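Local coordinates for protein aldehyde dehydrogenase (Trypanosoma brucei, PDB 5MYP) that probably oxidises aldehydes to carboxylic acids with NAD+ as the electron acceptor, at residues K59-D64 / Y129-I134. Sequence-based numbering, arbitrary orientation.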
loop_
_atom_site.group_PDB
_atom_site.type_symbol
_atom_site.label_atom_id
_atom_site.label_comp_id
_atom_site.label_asym_id
_atom_site.label_seq_id
_atom_site.Cartn_x
_atom_site.Cartn_y
_atom_site.Cartn_z
ATOM N N LYS A 59 -22.483 -17.054 -22.181
ATOM C CA LYS A 59 -23.876 -17.423 -21.894
ATOM C C LYS A 59 -24.256 -17.210 -20.425
ATOM O O LYS A 59 -25.354 -16.733 -20.134
ATOM C CB LYS A 59 -24.143 -18.881 -22.291
ATOM C CG LYS A 59 -24.123 -19.121 -23.793
ATOM C CD LYS A 59 -25.467 -18.793 -24.428
ATOM C CE LYS A 59 -26.458 -19.944 -24.272
ATOM N NZ LYS A 59 -27.746 -19.701 -24.986
ATOM N N ALA A 60 -23.355 -17.574 -19.510
ATOM C CA ALA A 60 -23.586 -17.370 -18.071
ATOM C C ALA A 60 -23.632 -15.881 -17.725
ATOM O O ALA A 60 -24.494 -15.435 -16.951
ATOM C CB ALA A 60 -22.507 -18.064 -17.250
ATOM N N ILE A 61 -22.696 -15.123 -18.296
ATOM C CA ILE A 61 -22.661 -13.669 -18.125
ATOM C C ILE A 61 -23.909 -13.026 -18.750
ATOM O O ILE A 61 -24.475 -12.088 -18.178
ATOM C CB ILE A 61 -21.338 -13.070 -18.670
ATOM C CG1 ILE A 61 -20.172 -13.486 -17.755
ATOM C CG2 ILE A 61 -21.410 -11.544 -18.779
ATOM C CD1 ILE A 61 -18.809 -13.421 -18.413
ATOM N N HIS A 62 -24.347 -13.546 -19.895
ATOM C CA HIS A 62 -25.607 -13.110 -20.500
ATOM C C HIS A 62 -26.814 -13.377 -19.587
ATOM O O HIS A 62 -27.709 -12.539 -19.486
ATOM C CB HIS A 62 -25.837 -13.783 -21.853
ATOM C CG HIS A 62 -27.137 -13.409 -22.482
ATOM N ND1 HIS A 62 -27.280 -12.278 -23.256
ATOM C CD2 HIS A 62 -28.363 -13.976 -22.406
ATOM C CE1 HIS A 62 -28.534 -12.180 -23.651
ATOM N NE2 HIS A 62 -29.213 -13.196 -23.150
ATOM N N ARG A 63 -26.845 -14.542 -18.946
ATOM C CA ARG A 63 -27.921 -14.868 -18.011
ATOM C C ARG A 63 -27.947 -13.895 -16.822
ATOM O O ARG A 63 -29.012 -13.420 -16.431
ATOM C CB ARG A 63 -27.785 -16.311 -17.518
ATOM C CG ARG A 63 -29.001 -16.851 -16.787
ATOM C CD ARG A 63 -28.819 -18.335 -16.502
ATOM N NE ARG A 63 -29.895 -18.884 -15.679
ATOM C CZ ARG A 63 -29.944 -20.140 -15.233
ATOM N NH1 ARG A 63 -30.975 -20.534 -14.487
ATOM N NH2 ARG A 63 -28.973 -21.009 -15.521
ATOM N N ASP A 64 -26.771 -13.592 -16.275
ATOM C CA ASP A 64 -26.648 -12.664 -15.142
ATOM C C ASP A 64 -26.904 -11.195 -15.495
ATOM O O ASP A 64 -27.647 -10.517 -14.786
ATOM C CB ASP A 64 -25.252 -12.766 -14.499
ATOM C CG ASP A 64 -25.016 -14.089 -13.781
ATOM O OD1 ASP A 64 -25.976 -14.703 -13.269
ATOM O OD2 ASP A 64 -23.845 -14.512 -13.712
ATOM N N TYR A 129 -18.802 -7.073 -13.793
ATOM C CA TYR A 129 -17.978 -7.832 -14.743
ATOM C C TYR A 129 -17.442 -9.028 -13.959
ATOM O O TYR A 129 -16.310 -9.008 -13.479
ATOM C CB TYR A 129 -16.866 -6.965 -15.329
ATOM C CG TYR A 129 -17.414 -5.812 -16.137
ATOM C CD1 TYR A 129 -17.710 -5.956 -17.496
ATOM C CD2 TYR A 129 -17.671 -4.588 -15.536
ATOM C CE1 TYR A 129 -18.230 -4.900 -18.229
ATOM C CE2 TYR A 129 -18.191 -3.526 -16.259
ATOM C CZ TYR A 129 -18.469 -3.679 -17.602
ATOM O OH TYR A 129 -18.988 -2.616 -18.313
ATOM N N PRO A 130 -18.287 -10.064 -13.798
ATOM C CA PRO A 130 -18.047 -11.092 -12.788
ATOM C C PRO A 130 -16.928 -12.085 -13.093
ATOM O O PRO A 130 -16.482 -12.766 -12.169
ATOM C CB PRO A 130 -19.401 -11.804 -12.690
ATOM C CG PRO A 130 -20.003 -11.642 -14.043
ATOM C CD PRO A 130 -19.526 -10.321 -14.560
ATOM N N LEU A 131 -16.489 -12.180 -14.350
ATOM C CA LEU A 131 -15.346 -13.025 -14.697
ATOM C C LEU A 131 -14.046 -12.223 -14.625
ATOM O O LEU A 131 -13.091 -12.646 -13.976
ATOM C CB LEU A 131 -15.523 -13.638 -16.090
ATOM C CG LEU A 131 -14.542 -14.756 -16.461
ATOM C CD1 LEU A 131 -14.696 -15.949 -15.526
ATOM C CD2 LEU A 131 -14.722 -15.169 -17.917
ATOM N N LEU A 132 -14.020 -11.068 -15.287
ATOM C CA LEU A 132 -12.843 -10.190 -15.295
ATOM C C LEU A 132 -12.372 -9.830 -13.888
ATOM O O LEU A 132 -11.195 -9.979 -13.567
ATOM C CB LEU A 132 -13.143 -8.897 -16.059
ATOM C CG LEU A 132 -12.000 -7.886 -16.207
ATOM C CD1 LEU A 132 -10.944 -8.427 -17.153
ATOM C CD2 LEU A 132 -12.529 -6.540 -16.684
ATOM N N LEU A 133 -13.300 -9.374 -13.054
ATOM C CA LEU A 133 -12.939 -8.796 -11.758
ATOM C C LEU A 133 -12.756 -9.821 -10.634
ATOM O O LEU A 133 -12.499 -9.440 -9.489
ATOM C CB LEU A 133 -13.943 -7.700 -11.376
ATOM C CG LEU A 133 -14.029 -6.559 -12.401
ATOM C CD1 LEU A 133 -15.064 -5.530 -11.972
ATOM C CD2 LEU A 133 -12.680 -5.888 -12.631
ATOM N N ILE A 134 -12.886 -11.112 -10.956
ATOM C CA ILE A 134 -12.427 -12.192 -10.074
ATOM C C ILE A 134 -11.127 -12.829 -10.618
ATOM O O ILE A 134 -10.183 -13.042 -9.849
ATOM C CB ILE A 134 -13.561 -13.229 -9.795
ATOM C CG1 ILE A 134 -13.276 -14.031 -8.519
ATOM C CG2 ILE A 134 -13.802 -14.165 -10.968
ATOM C CD1 ILE A 134 -13.688 -13.328 -7.246
#
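I61 reaches from helix 54-65 onto P130 and L131, at the turn that leads into helix 132-143. The contact is purely apolar and rests on two touches. I61 CG1 lies 4.1 Å from P130 CG, so the isoleucine meets the outer corner of the proline ring. Further out on the same branch, I61 CD1 stops 4.0 Å from L131 CB. The isoleucine side chain runs at about a right angle to that of L131 and at a slant to that of P130. The ethyl branch can span both residues because CG1 stands anti to the carbonyl carbon (chi1 -70°) and CD1 extends onward (chi2 159°). The nearest leucine atom is CB, at the root of the side chain. All three residues are buried, yet the joint is small, with 139 Å² buried over both segments. The backbones stay apart: the CA atoms of I61 and P130 are 7.5 Å from each other.

Polar groups beside the joint are bound elsewhere. E76 OE1 accepts hydrogen bonds from both L131 N and L132 N, which ties the turn to helix 69-95. D64 holds the start of helix 157-170: its OD1 takes the N-H of A158, and its OD2 bonds to T159 OG1. Y129 turns away from helix 54-65, and its OH bonds to T258 OG1, of the residue just before the predicted active-site C259 in sequence. The P130 side chain is about 12 Å from that of C259.

T72 and E76 of helix 69-95 pack against I61, while T159 of helix 157-170 touches both I61 and P130. The contact joins helix 54-65, from the N-terminal part of the chain, to the turn after strand 110-124, probably a strand of the Rossmann-type NAD-binding domain, as in other aldehyde dehydrogenases.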